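Local coordinates for protein metal-dependent hydrolase (Lactobacillus plantarum, PDB 2F6K) that probably catalyses a metal-dependent decarboxylation, as an amidohydrolase-family relative of aminocarboxymuconate-semialdehyde decarboxylase that carries a manganese ion, at residues Lys3-Tyr15 and His260-Leu272. Sequence-based numbering, arbitrary orientation.
Sequences KIDFHTHYLPTSY and HLLYGSDIPYTPL. With MN (manganese (II) ion), chain C.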
loop_
_atom_site.group_PDB
_atom_site.type_symbol
_atom_site.label_atom_id
_atom_site.label_comp_id
_atom_site.label_asym_id
_atom_site.label_seq_id
_atom_site.Cartn_x
_atom_site.Cartn_y
_atom_site.Cartn_z
ATOM N N LYS A 3 40.578 13.328 -8.205
ATOM C CA LYS A 3 39.245 12.903 -8.604
ATOM C C LYS A 3 38.213 14.002 -8.389
ATOM O O LYS A 3 38.426 14.940 -7.610
ATOM C CB LYS A 3 38.825 11.688 -7.781
ATOM C CG LYS A 3 39.943 10.714 -7.518
ATOM C CD LYS A 3 39.556 9.682 -6.465
ATOM C CE LYS A 3 40.737 8.789 -6.114
ATOM N NZ LYS A 3 40.483 8.054 -4.866
ATOM N N ILE A 4 37.092 13.873 -9.093
ATOM C CA ILE A 4 35.967 14.791 -8.955
ATOM C C ILE A 4 34.828 13.900 -8.449
ATOM O O ILE A 4 34.502 12.892 -9.073
ATOM C CB ILE A 4 35.569 15.441 -10.302
ATOM C CG1 ILE A 4 36.672 16.395 -10.766
ATOM C CG2 ILE A 4 34.258 16.202 -10.135
ATOM C CD1 ILE A 4 36.471 16.941 -12.161
ATOM N N ASP A 5 34.243 14.268 -7.312
ATOM C CA ASP A 5 33.167 13.490 -6.688
ATOM C C ASP A 5 31.774 13.992 -7.078
ATOM O O ASP A 5 31.387 15.089 -6.691
ATOM C CB ASP A 5 33.325 13.569 -5.167
ATOM C CG ASP A 5 32.591 12.463 -4.441
ATOM O OD1 ASP A 5 31.619 11.907 -5.013
ATOM O OD2 ASP A 5 32.993 12.163 -3.293
ATOM N N PHE A 6 31.009 13.197 -7.816
ATOM C CA PHE A 6 29.681 13.649 -8.223
ATOM C C PHE A 6 28.521 13.116 -7.389
ATOM O O PHE A 6 27.352 13.314 -7.736
ATOM C CB PHE A 6 29.428 13.314 -9.692
ATOM C CG PHE A 6 29.203 14.519 -10.551
ATOM C CD1 PHE A 6 30.170 14.930 -11.464
ATOM C CD2 PHE A 6 28.030 15.261 -10.436
ATOM C CE1 PHE A 6 29.973 16.064 -12.255
ATOM C CE2 PHE A 6 27.823 16.400 -11.221
ATOM C CZ PHE A 6 28.798 16.801 -12.133
ATOM N N HIS A 7 28.840 12.430 -6.298
ATOM C CA HIS A 7 27.817 11.887 -5.412
ATOM C C HIS A 7 28.371 11.938 -4.002
ATOM O O HIS A 7 28.951 10.978 -3.508
ATOM C CB HIS A 7 27.463 10.448 -5.803
ATOM C CG HIS A 7 26.287 9.884 -5.059
ATOM N ND1 HIS A 7 25.372 9.039 -5.650
ATOM C CD2 HIS A 7 25.898 10.010 -3.766
ATOM C CE1 HIS A 7 24.472 8.670 -4.756
ATOM N NE2 HIS A 7 24.769 9.244 -3.604
ATOM N N THR A 8 28.198 13.087 -3.366
ATOM C CA THR A 8 28.677 13.305 -2.014
ATOM C C THR A 8 27.640 14.232 -1.368
ATOM O O THR A 8 27.046 15.073 -2.054
ATOM C CB THR A 8 30.108 13.910 -2.056
ATOM O OG1 THR A 8 30.509 14.286 -0.738
ATOM C CG2 THR A 8 30.167 15.108 -2.998
ATOM N N HIS A 9 27.407 14.083 -0.066
ATOM C CA HIS A 9 26.360 14.879 0.579
ATOM C C HIS A 9 26.708 15.804 1.750
ATOM O O HIS A 9 27.781 15.715 2.356
ATOM C CB HIS A 9 25.238 13.948 1.046
ATOM C CG HIS A 9 24.716 13.029 -0.015
ATOM N ND1 HIS A 9 24.083 13.482 -1.152
ATOM C CD2 HIS A 9 24.709 11.676 -0.097
ATOM C CE1 HIS A 9 23.708 12.449 -1.887
ATOM N NE2 HIS A 9 24.075 11.341 -1.269
ATOM N N TYR A 10 25.759 16.686 2.061
ATOM C CA TYR A 10 25.887 17.624 3.172
ATOM C C TYR A 10 24.542 17.659 3.893
ATOM O O TYR A 10 23.519 17.308 3.310
ATOM C CB TYR A 10 26.262 19.028 2.670
ATOM C CG TYR A 10 25.224 19.716 1.802
ATOM C CD1 TYR A 10 24.609 20.895 2.220
ATOM C CD2 TYR A 10 24.870 19.199 0.560
ATOM C CE1 TYR A 10 23.665 21.546 1.421
ATOM C CE2 TYR A 10 23.927 19.844 -0.245
ATOM C CZ TYR A 10 23.332 21.014 0.193
ATOM O OH TYR A 10 22.410 21.652 -0.603
ATOM N N LEU A 11 24.540 18.060 5.161
ATOM C CA LEU A 11 23.296 18.115 5.925
ATOM C C LEU A 11 23.095 19.432 6.665
ATOM O O LEU A 11 23.699 19.655 7.710
ATOM C CB LEU A 11 23.229 16.959 6.935
ATOM C CG LEU A 11 23.034 15.534 6.397
ATOM C CD1 LEU A 11 24.324 15.014 5.782
ATOM C CD2 LEU A 11 22.607 14.618 7.522
ATOM N N PRO A 12 22.254 20.331 6.118
ATOM C CA PRO A 12 21.978 21.626 6.753
ATOM C C PRO A 12 21.386 21.369 8.143
ATOM O O PRO A 12 20.695 20.368 8.358
ATOM C CB PRO A 12 20.955 22.261 5.810
ATOM C CG PRO A 12 21.348 21.722 4.473
ATOM C CD PRO A 12 21.613 20.254 4.792
ATOM N N THR A 13 21.643 22.261 9.089
ATOM C CA THR A 13 21.119 22.050 10.428
ATOM C C THR A 13 19.596 21.984 10.435
ATOM O O THR A 13 19.015 21.174 11.159
ATOM C CB THR A 13 21.606 23.141 11.399
ATOM O OG1 THR A 13 21.411 24.426 10.808
ATOM C CG2 THR A 13 23.082 22.953 11.707
ATOM N N SER A 14 18.948 22.814 9.621
ATOM C CA SER A 14 17.489 22.824 9.553
ATOM C C SER A 14 16.973 21.500 9.012
ATOM O O SER A 14 15.894 21.049 9.383
ATOM C CB SER A 14 16.995 23.967 8.656
ATOM O OG SER A 14 17.509 23.856 7.338
ATOM N N TYR A 15 17.741 20.886 8.119
ATOM C CA TYR A 15 17.361 19.603 7.539
ATOM C C TYR A 15 17.448 18.513 8.611
ATOM O O TYR A 15 16.568 17.655 8.710
ATOM C CB TYR A 15 18.294 19.266 6.373
ATOM C CG TYR A 15 18.070 17.903 5.762
ATOM C CD1 TYR A 15 16.911 17.621 5.041
ATOM C CD2 TYR A 15 19.024 16.899 5.893
ATOM C CE1 TYR A 15 16.709 16.370 4.463
ATOM C CE2 TYR A 15 18.835 15.648 5.318
ATOM C CZ TYR A 15 17.677 15.388 4.601
ATOM O OH TYR A 15 17.504 14.156 3.999
ATOM N N HIS A 260 30.455 8.855 -20.155
ATOM C CA HIS A 260 29.349 9.228 -19.272
ATOM C C HIS A 260 29.363 8.563 -17.898
ATOM O O HIS A 260 28.344 8.551 -17.203
ATOM C CB HIS A 260 28.002 8.951 -19.957
ATOM C CG HIS A 260 27.691 9.883 -21.087
ATOM N ND1 HIS A 260 26.480 9.873 -21.751
ATOM C CD2 HIS A 260 28.431 10.856 -21.673
ATOM C CE1 HIS A 260 26.488 10.799 -22.694
ATOM N NE2 HIS A 260 27.660 11.409 -22.668
ATOM N N LEU A 261 30.509 8.020 -17.503
ATOM C CA LEU A 261 30.630 7.367 -16.206
ATOM C C LEU A 261 31.320 8.307 -15.229
ATOM O O LEU A 261 32.436 8.758 -15.471
ATOM C CB LEU A 261 31.414 6.063 -16.352
ATOM C CG LEU A 261 30.757 5.051 -17.297
ATOM C CD1 LEU A 261 31.723 3.907 -17.556
ATOM C CD2 LEU A 261 29.445 4.549 -16.700
ATOM N N LEU A 262 30.652 8.603 -14.120
ATOM C CA LEU A 262 31.194 9.527 -13.136
ATOM C C LEU A 262 31.460 8.887 -11.783
ATOM O O LEU A 262 30.682 8.064 -11.313
ATOM C CB LEU A 262 30.219 10.685 -12.956
ATOM C CG LEU A 262 29.812 11.408 -14.241
ATOM C CD1 LEU A 262 28.612 12.302 -13.958
ATOM C CD2 LEU A 262 30.986 12.226 -14.761
ATOM N N TYR A 263 32.560 9.278 -11.154
ATOM C CA TYR A 263 32.911 8.758 -9.843
ATOM C C TYR A 263 31.987 9.344 -8.781
ATOM O O TYR A 263 31.517 10.476 -8.920
ATOM C CB TYR A 263 34.348 9.135 -9.484
ATOM C CG TYR A 263 34.682 8.842 -8.041
ATOM C CD1 TYR A 263 34.704 7.531 -7.563
ATOM C CD2 TYR A 263 34.948 9.869 -7.148
ATOM C CE1 TYR A 263 34.984 7.257 -6.225
ATOM C CE2 TYR A 263 35.230 9.604 -5.815
ATOM C CZ TYR A 263 35.248 8.301 -5.362
ATOM O OH TYR A 263 35.547 8.039 -4.049
ATOM N N GLY A 264 31.752 8.573 -7.719
ATOM C CA GLY A 264 30.917 9.012 -6.610
ATOM C C GLY A 264 31.343 8.280 -5.341
ATOM O O GLY A 264 31.660 7.089 -5.393
ATOM N N SER A 265 31.356 8.967 -4.200
ATOM C CA SER A 265 31.766 8.316 -2.954
ATOM C C SER A 265 30.595 8.027 -2.011
ATOM O O SER A 265 30.617 7.053 -1.259
ATOM C CB SER A 265 32.809 9.166 -2.223
ATOM O OG SER A 265 32.213 10.312 -1.659
ATOM N N ASP A 266 29.586 8.888 -2.065
ATOM C CA ASP A 266 28.379 8.774 -1.252
ATOM C C ASP A 266 28.586 9.027 0.234
ATOM O O ASP A 266 27.831 8.508 1.054
ATOM C CB ASP A 266 27.724 7.402 -1.430
ATOM C CG ASP A 266 26.211 7.462 -1.322
ATOM O OD1 ASP A 266 25.673 8.529 -0.953
ATOM O OD2 ASP A 266 25.558 6.442 -1.611
ATOM N N ILE A 267 29.606 9.808 0.588
ATOM C CA ILE A 267 29.847 10.131 1.990
ATOM C C ILE A 267 28.858 11.247 2.318
ATOM O O ILE A 267 28.455 11.995 1.429
ATOM C CB ILE A 267 31.274 10.674 2.234
ATOM C CG1 ILE A 267 31.487 11.953 1.416
ATOM C CG2 ILE A 267 32.309 9.625 1.884
ATOM C CD1 ILE A 267 32.736 12.735 1.793
ATOM N N PRO A 268 28.476 11.395 3.599
ATOM C CA PRO A 268 28.932 10.569 4.716
ATOM C C PRO A 268 27.973 9.431 5.058
ATOM O O PRO A 268 28.132 8.769 6.086
ATOM C CB PRO A 268 29.057 11.584 5.841
ATOM C CG PRO A 268 27.859 12.437 5.611
ATOM C CD PRO A 268 27.841 12.630 4.098
ATOM N N TYR A 269 26.984 9.193 4.203
ATOM C CA TYR A 269 26.027 8.126 4.462
ATOM C C TYR A 269 26.735 6.786 4.422
ATOM O O TYR A 269 26.429 5.893 5.211
ATOM C CB TYR A 269 24.868 8.205 3.475
ATOM C CG TYR A 269 23.998 9.405 3.765
ATOM C CD1 TYR A 269 22.832 9.284 4.526
ATOM C CD2 TYR A 269 24.381 10.686 3.338
ATOM C CE1 TYR A 269 22.069 10.412 4.860
ATOM C CE2 TYR A 269 23.631 11.811 3.663
ATOM C CZ TYR A 269 22.481 11.669 4.423
ATOM O OH TYR A 269 21.761 12.789 4.747
ATOM N N THR A 270 27.675 6.642 3.495
ATOM C CA THR A 270 28.480 5.434 3.440
ATOM C C THR A 270 29.642 5.843 4.351
ATOM O O THR A 270 30.233 6.910 4.156
ATOM C CB THR A 270 29.037 5.159 2.028
ATOM O OG1 THR A 270 27.963 4.830 1.138
ATOM C CG2 THR A 270 30.047 4.006 2.069
ATOM N N PRO A 271 29.960 5.027 5.374
ATOM C CA PRO A 271 31.059 5.351 6.293
ATOM C C PRO A 271 32.305 5.763 5.519
ATOM O O PRO A 271 32.641 5.155 4.501
ATOM C CB PRO A 271 31.272 4.044 7.053
ATOM C CG PRO A 271 29.912 3.453 7.096
ATOM C CD PRO A 271 29.379 3.711 5.692
ATOM N N LEU A 272 32.996 6.787 5.999
ATOM C CA LEU A 272 34.192 7.247 5.318
ATOM C C LEU A 272 35.217 6.149 5.003
ATOM O O LEU A 272 35.793 6.138 3.913
ATOM C CB LEU A 272 34.841 8.372 6.120
ATOM C CG LEU A 272 34.370 9.785 5.738
ATOM C CD1 LEU A 272 32.860 9.918 5.946
ATOM C CD2 LEU A 272 35.142 10.823 6.567
HETATM MN MN MN C . 23.555 9.203 -1.852
HETATM O O HOH W 1 38.457 7.777 -3.021
HETATM O O HOH W 2 33.260 12.172 -11.292
HETATM O O HOH W 3 22.192 15.029 2.809
HETATM O O HOH W 4 23.091 7.170 -1.896
HETATM O O HOH W 5 22.779 9.167 0.318
#
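His7, His9 and Asp266 meet at the manganese ion. His7 NE2 binds the metal at 2.1 Å and His9 NE2 at 2.3 Å, while Asp266 adds OD1 at 2.4 Å. The carboxylate is turned about 60° from the His7 ring. His154 and two waters complete the shell, and one of these waters donates to Asp266 OD2. Second-shell acceptors hold the outer ring nitrogens: Asp239 takes His7 ND1, and the carbonyl of Ser55 takes His9 ND1.

Backbone bonds join the middle of the two segments, Phe6-His9 with Tyr263-Ile267. Phe6 N donates to Tyr263 O, and His9 N to Ile267 O. Asp266 N donates to His7 O at 2.6 Å. These bonds join strand 3-9 to the loop after strand 261-262, where the first and last strands of the amidohydrolase TIM barrel come together. His7 and His9 form the HxH pair at the C-terminal end of strand 3-9, and Asp266 lies in the loop after strand 261-262, the usual metal-binding places in this family.

The buried Asp5 carboxylate ties the two segments together. Its CG lies opposite the backbone N (chi1 -161°), which carries the oxygens over to Ser265. OD2 takes the Ser265 hydroxyl on its syn lone pair at 2.6 Å. OD1 accepts Ser265 N and, from the other face of its plane, His7 N; the latter bond makes an Asx turn. With an alanine here, the Ser265 hydroxyl and the amides of Ser265 and His7 would probably lose this acceptor, and the turn leading to the metal ligand would be less firmly set.

Aromatic and aliphatic side chains pack at both ends of the contact. Leu262 CD1 sits over one face of the Phe6 ring in a CH-pi contact, 4.3 Å from its centroid. The Tyr269 ring stands almost perpendicular to that of His9, with His9 CD2 3.6 Å from Tyr269 CD2. Leu11 CD2 packs against Tyr269 OH, which also shares a water with Tyr10 O.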